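PDB 2YJG: lactate racemase from Thermoanaerobacterium thermosaccharolyticum, which interconverts the D- and L-isomers of lactate with the help of a nickel-pincer nucleotide cofactor, absent from this apoprotein, and works as a homodimer. Local coordinates for residues A[328-333]-A[383-388]; A[145-149]-A[222-227]; A[63-69]-A[161-167]; A[99-103]-A[156-160]; A[317-321]-A[374-380]. All blocks are in the same frame, centred on the assembly; numbering follows the deposited sequence.

Overall arrangement
Interactions 3 and 4 lie in the N-terminal region, and interaction 2 ties its hairpin, at 145-149, to helix 219-230; interactions 1 and 5 belong to the C-terminal region. Interactions 3 and 4, with centres about 7 Å apart, share one sheet, I68 N lying 2.8 Å from K100 O. In interaction 2, A227 is about 9 Å from K184 and D223 about 10 Å from H200 (between side chains), both cofactor residues by similarity. Interactions 1 and 5 touch through V384 CG2 and M374 SD, 3.9 Å apart. Both come near Q295, a substrate-binding residue by similarity: its side chain is about 8 Å from that of F328 and about 7 Å from that of C319.

Interaction 1: A[328-333]-A[383-388]; sequences FYRWFK and YVKDMF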
# COMPACT_ATOMS: atom_id res chain seq x y z
N PHE A 328 -15.22 27.74 -11.79
CA PHE A 328 -14.63 28.98 -11.26
C PHE A 328 -14.40 29.95 -12.37
O PHE A 328 -14.83 31.08 -12.28
CB PHE A 328 -13.31 28.60 -10.55
CG PHE A 328 -12.43 29.79 -10.17
CD1 PHE A 328 -12.85 30.73 -9.25
CD2 PHE A 328 -11.13 29.88 -10.67
CE1 PHE A 328 -12.00 31.79 -8.87
CE2 PHE A 328 -10.28 30.91 -10.31
CZ PHE A 328 -10.71 31.88 -9.42
N TYR A 329 -13.74 29.50 -13.45
CA TYR A 329 -13.39 30.35 -14.58
C TYR A 329 -14.63 30.89 -15.33
O TYR A 329 -14.73 32.09 -15.66
CB TYR A 329 -12.52 29.52 -15.50
CG TYR A 329 -12.18 30.12 -16.82
CD1 TYR A 329 -11.56 31.36 -16.92
CD2 TYR A 329 -12.46 29.42 -18.02
CE1 TYR A 329 -11.22 31.90 -18.17
CE2 TYR A 329 -12.10 29.94 -19.26
CZ TYR A 329 -11.46 31.17 -19.33
OH TYR A 329 -11.13 31.70 -20.56
N ARG A 330 -15.54 29.98 -15.61
CA ARG A 330 -16.79 30.21 -16.38
C ARG A 330 -17.71 31.23 -15.70
O ARG A 330 -18.36 31.97 -16.36
CB ARG A 330 -17.49 28.86 -16.55
CG ARG A 330 -18.69 28.71 -17.52
CD ARG A 330 -19.24 27.18 -17.55
NE ARG A 330 -19.19 26.45 -16.25
CZ ARG A 330 -19.28 25.12 -16.08
NH1 ARG A 330 -19.45 24.29 -17.12
NH2 ARG A 330 -19.18 24.59 -14.83
N TRP A 331 -17.70 31.32 -14.39
CA TRP A 331 -18.47 32.36 -13.72
C TRP A 331 -18.10 33.72 -14.27
O TRP A 331 -18.98 34.46 -14.55
CB TRP A 331 -18.27 32.34 -12.19
CG TRP A 331 -19.08 31.32 -11.49
CD1 TRP A 331 -18.63 30.27 -10.76
CD2 TRP A 331 -20.51 31.32 -11.34
NE1 TRP A 331 -19.69 29.58 -10.23
CE2 TRP A 331 -20.85 30.24 -10.53
CE3 TRP A 331 -21.54 32.15 -11.82
CZ2 TRP A 331 -22.19 29.89 -10.27
CZ3 TRP A 331 -22.88 31.81 -11.53
CH2 TRP A 331 -23.17 30.76 -10.72
N PHE A 332 -16.80 33.97 -14.48
CA PHE A 332 -16.31 35.25 -14.97
C PHE A 332 -16.42 35.33 -16.49
O PHE A 332 -16.86 36.35 -17.04
CB PHE A 332 -14.88 35.45 -14.53
CG PHE A 332 -14.77 35.57 -13.04
CD1 PHE A 332 -14.68 34.43 -12.25
CD2 PHE A 332 -14.88 36.78 -12.45
CE1 PHE A 332 -14.64 34.51 -10.90
CE2 PHE A 332 -14.86 36.88 -11.03
CZ PHE A 332 -14.76 35.77 -10.28
N LYS A 333 -16.09 34.22 -17.13
CA LYS A 333 -16.06 34.22 -18.60
C LYS A 333 -17.45 34.52 -19.15
O LYS A 333 -17.56 35.24 -20.17
CB LYS A 333 -15.56 32.89 -19.11
CG LYS A 333 -15.57 32.78 -20.61
CD LYS A 333 -14.28 33.12 -21.26
CE LYS A 333 -14.32 32.62 -22.74
NZ LYS A 333 -12.98 32.61 -23.36
N TYR A 383 -6.61 34.06 -19.54
CA TYR A 383 -7.51 33.72 -18.42
C TYR A 383 -7.66 34.93 -17.49
O TYR A 383 -8.76 35.28 -17.01
CB TYR A 383 -6.99 32.56 -17.58
CG TYR A 383 -6.87 31.22 -18.26
CD1 TYR A 383 -7.79 30.80 -19.21
CD2 TYR A 383 -5.85 30.35 -17.90
CE1 TYR A 383 -7.68 29.55 -19.78
CE2 TYR A 383 -5.73 29.11 -18.46
CZ TYR A 383 -6.64 28.71 -19.42
OH TYR A 383 -6.51 27.46 -19.97
N VAL A 384 -6.54 35.53 -17.16
CA VAL A 384 -6.53 36.63 -16.22
C VAL A 384 -7.41 37.78 -16.76
O VAL A 384 -8.23 38.37 -16.01
CB VAL A 384 -5.08 37.13 -15.96
CG1 VAL A 384 -5.11 38.45 -15.18
CG2 VAL A 384 -4.25 36.05 -15.26
N LYS A 385 -7.26 38.08 -18.06
CA LYS A 385 -8.10 39.10 -18.72
C LYS A 385 -9.60 38.75 -18.71
O LYS A 385 -10.48 39.60 -18.47
CB LYS A 385 -7.64 39.31 -20.17
CG LYS A 385 -6.37 40.06 -20.35
CD LYS A 385 -6.03 40.23 -21.84
CE LYS A 385 -4.56 40.30 -22.14
NZ LYS A 385 -4.25 39.70 -23.50
N ASP A 386 -9.87 37.48 -18.94
CA ASP A 386 -11.22 36.96 -18.97
C ASP A 386 -11.86 37.03 -17.58
O ASP A 386 -13.07 37.05 -17.45
CB ASP A 386 -11.21 35.50 -19.43
CG ASP A 386 -11.03 35.32 -20.94
OD1 ASP A 386 -10.98 36.30 -21.67
OD2 ASP A 386 -10.95 34.16 -21.36
N MET A 387 -11.04 37.07 -16.53
CA MET A 387 -11.50 37.15 -15.15
C MET A 387 -11.42 38.56 -14.57
O MET A 387 -11.34 38.76 -13.36
CB MET A 387 -10.76 36.11 -14.28
CG MET A 387 -11.02 34.70 -14.77
SD MET A 387 -10.22 33.38 -13.84
CE MET A 387 -11.37 33.26 -12.48
N PHE A 388 -11.56 39.55 -15.45
CA PHE A 388 -11.58 40.94 -15.09
C PHE A 388 -10.38 41.37 -14.26
O PHE A 388 -10.51 42.23 -13.41
CB PHE A 388 -12.87 41.28 -14.37
CG PHE A 388 -14.11 40.77 -15.09
CD1 PHE A 388 -14.43 41.25 -16.33
CD2 PHE A 388 -14.92 39.82 -14.52
CE1 PHE A 388 -15.55 40.80 -16.99
CE2 PHE A 388 -16.03 39.37 -15.16
CZ PHE A 388 -16.34 39.86 -16.41
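The carboxylate of D386 is the polar focus of this contact. Its OD2 accepts a short hydrogen bond from Y329 OH at 2.6 Å and also meets K333 NZ at 3.2 Å in a salt bridge, so one oxygen serves a phenol and an ammonium group that stand one helical turn apart on helix 326-333. Beside this cluster the two tyrosines form a T-shaped pair: the edge of Y383 points at the face of Y329, with centroids 5.2 Å apart and planes at 73°. H323 also stacks on Y329. The segment 383-388 carries the end of helix 381-386, which closes in a Schellman motif. F388, with positive phi, is its C-prime residue; F388 N bonds to K385 O at 3.2 Å, and M389 N bonds back to V384 O. This termination brings M387 and F388 against the neighbouring helix. M387 reaches in between the aromatic rings: its CE sits over the face of F328, 3.6 Å from the ring centroid in a CH-pi contact, and lies 3.5 Å from F332 CD1. The sulfur makes Met-aromatic contacts, oblique to F328 and at the edge of Y329, with SD 3.9 Å from Y329 CD1. F388 CD2 approaches the edge of the F332 ring at F332 CD2, 3.7 Å away. Helix 357-369 covers F328 and F332 through L363, while F388 rests on P338 of helix 338-346.

Interaction 2: A[145-149]-A[222-227]; sequences GTLPS and RDMIYA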
# COMPACT_ATOMS: atom_id res chain seq x y z
N GLY A 145 -28.00 14.09 12.30
CA GLY A 145 -28.56 15.23 12.98
C GLY A 145 -28.83 16.36 12.04
O GLY A 145 -28.69 16.22 10.81
N THR A 146 -29.28 17.46 12.64
CA THR A 146 -29.49 18.70 11.89
C THR A 146 -28.73 19.88 12.50
O THR A 146 -28.70 20.12 13.69
CB THR A 146 -30.95 19.07 11.85
OG1 THR A 146 -31.34 19.40 13.18
CG2 THR A 146 -31.78 17.91 11.28
N LEU A 147 -28.14 20.69 11.63
CA LEU A 147 -27.12 21.63 12.04
C LEU A 147 -27.81 22.92 12.50
O LEU A 147 -28.99 23.14 12.15
CB LEU A 147 -26.20 21.91 10.85
CG LEU A 147 -25.34 20.75 10.32
CD1 LEU A 147 -24.97 20.89 8.86
CD2 LEU A 147 -24.04 20.61 11.18
N PRO A 148 -27.08 23.78 13.23
CA PRO A 148 -27.60 25.11 13.59
C PRO A 148 -28.22 25.90 12.44
O PRO A 148 -29.22 26.61 12.66
CB PRO A 148 -26.37 25.82 14.15
CG PRO A 148 -25.55 24.77 14.72
CD PRO A 148 -25.79 23.53 13.89
N SER A 149 -27.67 25.79 11.24
CA SER A 149 -28.20 26.45 10.06
C SER A 149 -29.50 25.83 9.56
O SER A 149 -30.13 26.36 8.66
CB SER A 149 -27.20 26.36 8.93
OG SER A 149 -26.87 25.00 8.68
N ARG A 222 -19.37 27.56 12.87
CA ARG A 222 -20.44 27.13 13.78
C ARG A 222 -21.06 25.78 13.38
O ARG A 222 -21.28 24.92 14.24
CB ARG A 222 -21.54 28.23 13.82
CG ARG A 222 -22.69 27.90 14.77
CD ARG A 222 -23.85 28.97 14.78
NE ARG A 222 -24.97 28.54 15.65
CZ ARG A 222 -26.21 29.06 15.65
NH1 ARG A 222 -26.58 30.02 14.79
NH2 ARG A 222 -27.12 28.61 16.51
N ASP A 223 -21.39 25.61 12.10
CA ASP A 223 -21.89 24.30 11.61
C ASP A 223 -20.87 23.18 11.79
O ASP A 223 -21.26 22.07 12.16
CB ASP A 223 -22.40 24.39 10.14
CG ASP A 223 -23.90 24.80 10.07
OD1 ASP A 223 -24.48 25.28 11.10
OD2 ASP A 223 -24.47 24.62 9.00
N MET A 224 -19.57 23.47 11.56
CA MET A 224 -18.53 22.47 11.69
C MET A 224 -18.38 22.00 13.13
O MET A 224 -18.18 20.81 13.39
CB MET A 224 -17.20 23.05 11.19
CG MET A 224 -17.15 23.43 9.69
SD MET A 224 -15.56 24.26 9.36
CE MET A 224 -15.51 24.29 7.51
N ILE A 225 -18.46 22.94 14.05
CA ILE A 225 -18.30 22.70 15.48
C ILE A 225 -19.44 21.79 15.94
O ILE A 225 -19.22 20.79 16.66
CB ILE A 225 -18.25 24.02 16.23
CG1 ILE A 225 -16.86 24.65 16.05
CG2 ILE A 225 -18.64 23.85 17.70
CD1 ILE A 225 -15.74 23.85 16.62
N TYR A 226 -20.64 22.11 15.48
CA TYR A 226 -21.80 21.29 15.84
C TYR A 226 -21.70 19.91 15.26
O TYR A 226 -21.96 18.92 15.98
CB TYR A 226 -23.06 21.95 15.39
CG TYR A 226 -24.31 21.23 15.79
CD1 TYR A 226 -24.86 20.20 15.00
CD2 TYR A 226 -25.02 21.64 16.92
CE1 TYR A 226 -26.08 19.60 15.38
CE2 TYR A 226 -26.20 21.06 17.27
CZ TYR A 226 -26.72 20.04 16.53
OH TYR A 226 -27.91 19.50 16.99
N ALA A 227 -21.31 19.82 13.97
CA ALA A 227 -21.02 18.52 13.30
C ALA A 227 -20.06 17.68 14.09
O ALA A 227 -20.28 16.47 14.24
CB ALA A 227 -20.47 18.72 11.86
O HOH W 1 -29.45 17.40 15.47
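A turn docks here against a helix: residues 145-149, the last two residues of strand 141-146 of a two-stranded antiparallel hairpin and the turn after it, lie along helix 219-230. The approach is closest at L147 and D223, whose CA atoms are 5.9 Å apart. D223 grips the turn with both carboxylate oxygens. S149 OG donates a very short hydrogen bond of 2.5 Å to D223 OD2, and the backbone S149 N donates to D223 OD1 at 3.2 Å. One turn further along the helix, Y226 offers its ring to P148, and P148 CD stands over the face, 3.7 Å from the centroid, in a CH-pi contact. The proline also covers the guanidinium of R222, with P148 CB 3.4 Å from R222 NE. L147 CD2 fills the space beside these residues, 3.9 Å from Y226 CD1 and 4.1 Å from A227 CB; L153 of the partner strand 152-156 touches both L147 and A227. A water links Y226 OH, 3.0 Å away, to the backbone T146 N, 2.8 Å away. The opposite side of the helix carries M224 onto K184, the residue that by similarity binds the cofactor covalently. The contact joins a carboxylate bonded through both oxygens to S149 with proline packing over an aromatic and a cationic plane, so polar and apolar contacts both hold the turn.

Interaction 3: A[63-69]-A[161-167]; sequences KKNIVII and EADLLVA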
# COMPACT_ATOMS: atom_id res chain seq x y z
N LYS A 63 -11.95 0.02 24.89
CA LYS A 63 -12.75 0.28 23.69
C LYS A 63 -12.44 -0.77 22.64
O LYS A 63 -11.28 -1.18 22.52
CB LYS A 63 -12.41 1.64 23.10
CG LYS A 63 -12.66 2.82 24.06
CD LYS A 63 -14.11 3.02 24.33
CE LYS A 63 -14.44 4.43 24.76
NZ LYS A 63 -14.47 4.55 26.22
N LYS A 64 -13.41 -1.19 21.83
CA LYS A 64 -13.13 -2.26 20.85
C LYS A 64 -13.25 -1.87 19.39
O LYS A 64 -13.22 -2.73 18.50
CB LYS A 64 -14.04 -3.47 21.13
CG LYS A 64 -15.48 -3.32 20.71
CD LYS A 64 -16.38 -4.39 21.38
CE LYS A 64 -17.82 -4.21 21.00
NZ LYS A 64 -18.64 -5.17 21.78
N ASN A 65 -13.48 -0.60 19.09
CA ASN A 65 -13.62 -0.19 17.70
C ASN A 65 -13.27 1.26 17.71
O ASN A 65 -14.14 2.10 17.88
CB ASN A 65 -15.07 -0.45 17.21
CG ASN A 65 -15.33 -0.03 15.73
OD1 ASN A 65 -14.43 0.03 14.87
ND2 ASN A 65 -16.61 0.20 15.44
N ILE A 66 -11.99 1.54 17.55
CA ILE A 66 -11.46 2.90 17.46
C ILE A 66 -11.22 3.35 16.02
O ILE A 66 -10.80 2.58 15.19
CB ILE A 66 -10.16 3.01 18.26
CG1 ILE A 66 -10.43 2.50 19.68
CG2 ILE A 66 -9.63 4.44 18.29
CD1 ILE A 66 -9.23 2.44 20.55
N VAL A 67 -11.57 4.61 15.74
CA VAL A 67 -11.36 5.17 14.41
C VAL A 67 -10.51 6.43 14.62
O VAL A 67 -10.83 7.24 15.48
CB VAL A 67 -12.69 5.50 13.66
CG1 VAL A 67 -12.43 6.32 12.35
CG2 VAL A 67 -13.53 4.16 13.40
N ILE A 68 -9.40 6.52 13.90
CA ILE A 68 -8.64 7.78 13.81
C ILE A 68 -8.86 8.38 12.43
O ILE A 68 -8.54 7.72 11.41
CB ILE A 68 -7.17 7.56 13.87
CG1 ILE A 68 -6.76 6.79 15.14
CG2 ILE A 68 -6.39 8.90 13.81
CD1 ILE A 68 -5.28 6.32 15.13
N ILE A 69 -9.32 9.63 12.39
CA ILE A 69 -9.50 10.33 11.12
C ILE A 69 -8.18 11.02 10.82
O ILE A 69 -7.59 11.66 11.72
CB ILE A 69 -10.61 11.37 11.14
CG1 ILE A 69 -11.98 10.72 11.46
CG2 ILE A 69 -10.70 12.01 9.74
CD1 ILE A 69 -13.15 11.73 11.70
N GLU A 161 -20.21 4.51 13.99
CA GLU A 161 -20.14 3.19 14.69
C GLU A 161 -19.00 3.02 15.71
O GLU A 161 -19.09 2.18 16.60
CB GLU A 161 -19.95 2.08 13.65
CG GLU A 161 -21.08 1.89 12.72
CD GLU A 161 -20.67 0.99 11.52
OE1 GLU A 161 -19.46 0.56 11.44
OE2 GLU A 161 -21.57 0.72 10.67
N ALA A 162 -17.95 3.84 15.58
CA ALA A 162 -16.83 3.82 16.47
C ALA A 162 -17.20 3.96 17.94
O ALA A 162 -18.07 4.74 18.31
CB ALA A 162 -15.85 4.93 16.10
N ASP A 163 -16.54 3.15 18.76
CA ASP A 163 -16.49 3.29 20.23
C ASP A 163 -15.79 4.53 20.68
O ASP A 163 -16.13 5.15 21.71
CB ASP A 163 -15.62 2.17 20.80
CG ASP A 163 -16.40 1.05 21.26
OD1 ASP A 163 -17.65 1.09 21.07
OD2 ASP A 163 -15.77 0.12 21.82
N LEU A 164 -14.74 4.87 19.95
CA LEU A 164 -14.04 6.11 20.20
C LEU A 164 -13.66 6.66 18.85
O LEU A 164 -13.13 5.92 17.98
CB LEU A 164 -12.82 5.87 21.07
CG LEU A 164 -11.95 7.04 21.45
CD1 LEU A 164 -12.68 7.91 22.43
CD2 LEU A 164 -10.54 6.58 21.96
N LEU A 165 -13.97 7.93 18.64
CA LEU A 165 -13.57 8.63 17.45
C LEU A 165 -12.54 9.69 17.76
O LEU A 165 -12.76 10.56 18.62
CB LEU A 165 -14.78 9.25 16.79
CG LEU A 165 -14.55 9.94 15.42
CD1 LEU A 165 -13.97 8.93 14.32
CD2 LEU A 165 -15.80 10.62 14.93
N VAL A 166 -11.42 9.62 17.03
CA VAL A 166 -10.28 10.49 17.19
C VAL A 166 -9.97 11.15 15.83
O VAL A 166 -10.26 10.57 14.78
CB VAL A 166 -9.05 9.63 17.67
CG1 VAL A 166 -7.80 10.40 17.65
CG2 VAL A 166 -9.29 9.15 19.06
N ALA A 167 -9.27 12.27 15.85
CA ALA A 167 -8.76 12.85 14.57
C ALA A 167 -7.40 13.49 14.74
O ALA A 167 -7.09 14.01 15.83
CB ALA A 167 -9.70 13.91 14.05
O HOH W 2 -18.36 -0.41 17.75
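E161 ends the short helix 157-161, and its carbonyl is tied to the opposite segment through a water: the water lies 2.9 Å from E161 O and 3.0 Å from N65 ND2. At A162 the chain leaves helical geometry, and A162 CB packs 3.6 Å from V67 CG2. D163 bonds twice. Its backbone N donates to N65 O at 2.8 Å, while its side chain reaches back so that OD2 accepts from K64 N at 2.7 Å. From L164 the chain is a strand, parallel to 66-69 with the axes at 18°. L164 O accepts from V67 N at 3.0 Å, and the L164 side chain shares a face of the sheet with I66 and I68. L165 turns to the other face, where its CD1 lies 3.6 Å from V67 CG1 and 3.9 Å from I69 CG1. V166 uses both backbone groups, V166 N donating to V67 O at 2.9 Å and V166 O accepting from I69 N at 2.7 Å. A167 closes the pairing with its CB 4.0 Å from I69 CB. These are inner strands of a mixed sheet with the alternating helices of a Rossmann-like fold; strand 66-71 leads to D72, a cofactor-binding residue by similarity. Chemically, aspartate and water bind polar groups at the entrance, though N65 N is buried without a partner, whereas parallel hydrogen bonding flanked by aliphatic side chains holds the buried part.

Interaction 4: A[99-103]-A[156-160]; sequences VKILI and NKLAV
L158 projects from the first turn of helix 157-161 and overlaps the side chains of K100 and L102 on strand 99-103. This is alpha/beta packing: the short helix packs on part of one face of the mixed sheet of the N-terminal region, just before its chain enters strand 164-170. Residues 99-103 form a beta strand, with phi/psi of -103°/137° at K100, -109°/115° at I101 and -104°/120° at L102, so K100 and L102 point their CB atoms toward the helix while I101 points away. Residues 157-160 are helical, and the nearest CA atoms, of L102 and A159, are 8.1 Å apart. L158 is t at chi1 and p at chi2, and its CD1 meets K100 CD at 3.7 Å along the aliphatic part of the lysine. L102 is also t then p; its CD1 and CD2 lie 4.4 Å and 4.5 Å from L158 CD2, and L102 CD2 also lies 4.3 Å from A159 CB. I190 from a loop touches both L102 and A159. N156 is the N-cap, with chi1 near t, and its ND2 bonds to H133 while lying 3.9 Å from L102 CD1. The cap itself is a hydrogen bond from L158 N to N156 OD1, 3.1 Å long.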
# COMPACT_ATOMS: atom_id res chain seq x y z
N VAL A 99 -8.14 -0.61 15.55
CA VAL A 99 -7.97 0.80 15.18
C VAL A 99 -8.05 0.92 13.67
O VAL A 99 -7.20 0.38 12.98
CB VAL A 99 -6.67 1.39 15.66
CG1 VAL A 99 -6.61 2.96 15.35
CG2 VAL A 99 -6.50 1.20 17.08
N LYS A 100 -9.05 1.64 13.19
CA LYS A 100 -9.22 1.95 11.78
C LYS A 100 -8.79 3.38 11.49
O LYS A 100 -9.12 4.28 12.24
CB LYS A 100 -10.66 1.74 11.34
CG LYS A 100 -10.90 0.29 10.98
CD LYS A 100 -12.21 -0.00 10.42
CE LYS A 100 -12.52 -1.50 10.65
NZ LYS A 100 -13.60 -1.87 9.75
N ILE A 101 -8.06 3.59 10.42
CA ILE A 101 -7.60 4.92 10.08
C ILE A 101 -8.42 5.31 8.87
O ILE A 101 -8.28 4.73 7.82
CB ILE A 101 -6.07 4.93 9.85
CG1 ILE A 101 -5.36 4.47 11.13
CG2 ILE A 101 -5.57 6.29 9.52
CD1 ILE A 101 -3.91 4.08 10.94
N LEU A 102 -9.25 6.32 9.04
CA LEU A 102 -10.20 6.77 8.03
C LEU A 102 -9.64 8.04 7.42
O LEU A 102 -9.46 9.02 8.13
CB LEU A 102 -11.53 7.11 8.71
CG LEU A 102 -12.69 7.62 7.84
CD1 LEU A 102 -12.95 6.75 6.54
CD2 LEU A 102 -13.90 7.79 8.68
N ILE A 103 -9.40 8.02 6.10
CA ILE A 103 -8.80 9.17 5.39
C ILE A 103 -9.92 10.15 5.01
O ILE A 103 -10.86 9.77 4.30
CB ILE A 103 -8.07 8.72 4.12
CG1 ILE A 103 -7.01 7.67 4.42
CG2 ILE A 103 -7.45 9.90 3.35
CD1 ILE A 103 -5.92 8.17 5.27
N ASN A 156 -19.63 9.69 7.38
CA ASN A 156 -19.20 8.28 7.21
C ASN A 156 -19.63 7.40 8.40
O ASN A 156 -19.35 7.70 9.60
CB ASN A 156 -17.69 8.24 7.06
CG ASN A 156 -17.18 6.97 6.41
OD1 ASN A 156 -17.28 5.87 6.98
ND2 ASN A 156 -16.58 7.13 5.25
N LYS A 157 -20.31 6.30 8.05
CA LYS A 157 -20.83 5.32 9.03
C LYS A 157 -19.79 4.73 9.98
O LYS A 157 -20.07 4.47 11.13
CB LYS A 157 -21.51 4.14 8.29
CG LYS A 157 -22.87 3.78 8.92
CD LYS A 157 -23.78 2.89 8.00
CE LYS A 157 -23.03 1.71 7.37
NZ LYS A 157 -23.93 0.81 6.52
N LEU A 158 -18.62 4.47 9.46
CA LEU A 158 -17.52 3.96 10.28
C LEU A 158 -17.25 4.85 11.46
O LEU A 158 -17.03 4.38 12.56
CB LEU A 158 -16.28 3.89 9.40
CG LEU A 158 -15.16 3.03 9.97
CD1 LEU A 158 -15.56 1.53 9.91
CD2 LEU A 158 -13.92 3.30 9.13
N ALA A 159 -17.25 6.16 11.21
CA ALA A 159 -17.06 7.14 12.28
C ALA A 159 -18.16 7.09 13.35
O ALA A 159 -17.88 7.20 14.55
CB ALA A 159 -16.97 8.53 11.66
N VAL A 160 -19.39 6.95 12.88
CA VAL A 160 -20.58 6.90 13.72
C VAL A 160 -20.53 5.64 14.61
O VAL A 160 -20.67 5.72 15.82
CB VAL A 160 -21.87 6.84 12.87
CG1 VAL A 160 -23.08 6.84 13.81
CG2 VAL A 160 -21.94 8.02 11.81

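Interaction 5: A[317-321]-A[374-380]; sequences AECAD and MVTDSKN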
# COMPACT_ATOMS: atom_id res chain seq x y z
N ALA A 317 1.83 34.92 -8.62
CA ALA A 317 1.32 33.54 -8.55
C ALA A 317 1.57 32.88 -9.93
O ALA A 317 1.00 33.29 -10.94
CB ALA A 317 -0.20 33.51 -8.17
N GLU A 318 2.49 31.93 -9.99
CA GLU A 318 2.90 31.35 -11.29
C GLU A 318 1.72 30.70 -11.97
O GLU A 318 1.54 30.85 -13.18
CB GLU A 318 3.98 30.31 -11.03
CG GLU A 318 4.43 29.59 -12.26
CD GLU A 318 5.47 28.55 -12.02
OE1 GLU A 318 5.23 27.61 -11.22
OE2 GLU A 318 6.54 28.65 -12.68
N CYS A 319 0.88 30.02 -11.19
CA CYS A 319 -0.32 29.38 -11.74
C CYS A 319 0.01 28.45 -12.90
O CYS A 319 -0.62 28.49 -13.95
CB CYS A 319 -1.40 30.40 -12.16
SG CYS A 319 -1.96 31.44 -10.74
N ALA A 320 1.01 27.62 -12.68
CA ALA A 320 1.50 26.70 -13.71
C ALA A 320 0.39 25.81 -14.26
O ALA A 320 0.48 25.40 -15.41
CB ALA A 320 2.63 25.80 -13.11
N ASP A 321 -0.59 25.47 -13.41
CA ASP A 321 -1.70 24.61 -13.80
C ASP A 321 -2.92 25.34 -14.34
O ASP A 321 -3.93 24.69 -14.63
CB ASP A 321 -2.09 23.70 -12.65
CG ASP A 321 -0.96 22.75 -12.25
OD1 ASP A 321 -0.11 22.42 -13.09
OD2 ASP A 321 -0.94 22.29 -11.11
N MET A 374 -2.24 40.41 -11.91
CA MET A 374 -1.55 39.16 -11.65
C MET A 374 -0.22 39.07 -12.47
O MET A 374 -0.21 39.18 -13.68
CB MET A 374 -2.42 37.93 -11.93
CG MET A 374 -3.67 37.78 -11.09
SD MET A 374 -4.45 36.16 -11.31
CE MET A 374 -3.41 35.17 -10.35
N VAL A 375 0.87 38.88 -11.76
CA VAL A 375 2.15 38.44 -12.33
C VAL A 375 2.13 36.94 -12.33
O VAL A 375 2.14 36.29 -11.29
CB VAL A 375 3.39 39.01 -11.49
CG1 VAL A 375 4.76 38.45 -11.95
CG2 VAL A 375 3.39 40.58 -11.51
N THR A 376 2.15 36.37 -13.55
CA THR A 376 1.85 34.99 -13.77
C THR A 376 2.44 34.55 -15.10
O THR A 376 2.80 35.37 -15.89
CB THR A 376 0.32 34.80 -13.74
OG1 THR A 376 0.06 33.43 -13.61
CG2 THR A 376 -0.36 35.35 -14.98
N ASP A 377 2.56 33.25 -15.27
CA ASP A 377 3.02 32.59 -16.49
C ASP A 377 2.23 33.10 -17.65
O ASP A 377 1.02 33.24 -17.52
CB ASP A 377 2.82 31.09 -16.32
CG ASP A 377 3.52 30.26 -17.35
OD1 ASP A 377 3.09 30.29 -18.56
OD2 ASP A 377 4.47 29.53 -16.93
N SER A 378 2.89 33.32 -18.80
CA SER A 378 2.23 33.91 -19.97
C SER A 378 1.09 33.09 -20.51
O SER A 378 0.19 33.67 -21.14
CB SER A 378 3.22 34.18 -21.12
OG SER A 378 3.72 32.96 -21.62
N LYS A 379 1.11 31.77 -20.25
CA LYS A 379 0.03 30.80 -20.58
C LYS A 379 -1.28 31.27 -20.02
O LYS A 379 -2.37 30.93 -20.55
CB LYS A 379 0.25 29.43 -19.91
CG LYS A 379 1.35 28.53 -20.34
CD LYS A 379 1.37 27.20 -19.53
CE LYS A 379 1.74 27.31 -18.04
NZ LYS A 379 2.08 25.93 -17.37
N ASN A 380 -1.23 32.08 -18.96
CA ASN A 380 -2.43 32.46 -18.25
C ASN A 380 -2.96 33.86 -18.52
O ASN A 380 -3.96 34.27 -17.91
CB ASN A 380 -2.17 32.38 -16.71
CG ASN A 380 -1.78 31.01 -16.26
OD1 ASN A 380 -2.34 30.02 -16.75
ND2 ASN A 380 -0.78 30.91 -15.32
O HOH W 3 6.71 29.84 -14.93
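Backbone carbonyls of an irregular segment, 317-321, do most of the accepting here, and each successive one from A317 to A320 has a polar partner on 374-380. T376 OG1 lies 2.8 Å from A317 O and 3.0 Å from E318 O, its single proton being within reach of both. E318 O also receives a weak hydrogen bond from D377 N at 3.3 Å. C319 has positive phi, and its O accepts from N380 ND2 at 2.8 Å; A320 O accepts from K379 NZ at 2.6 Å. D377 makes an Asx turn, OD1 accepting from K379 N at 3.0 Å, and a water joins D377 OD2 to E318 OE2. The pairing begins as sheet, with A317 N donating to V375 O at 3.0 Å. The contact lies just past the C-terminal ends of the neighbouring parallel strands 311-316 and 371-375, continuing their pairing by that one bond, with helix 293-305 packed on A317, C319 and M374 and helix 381-386 on M374 and T376.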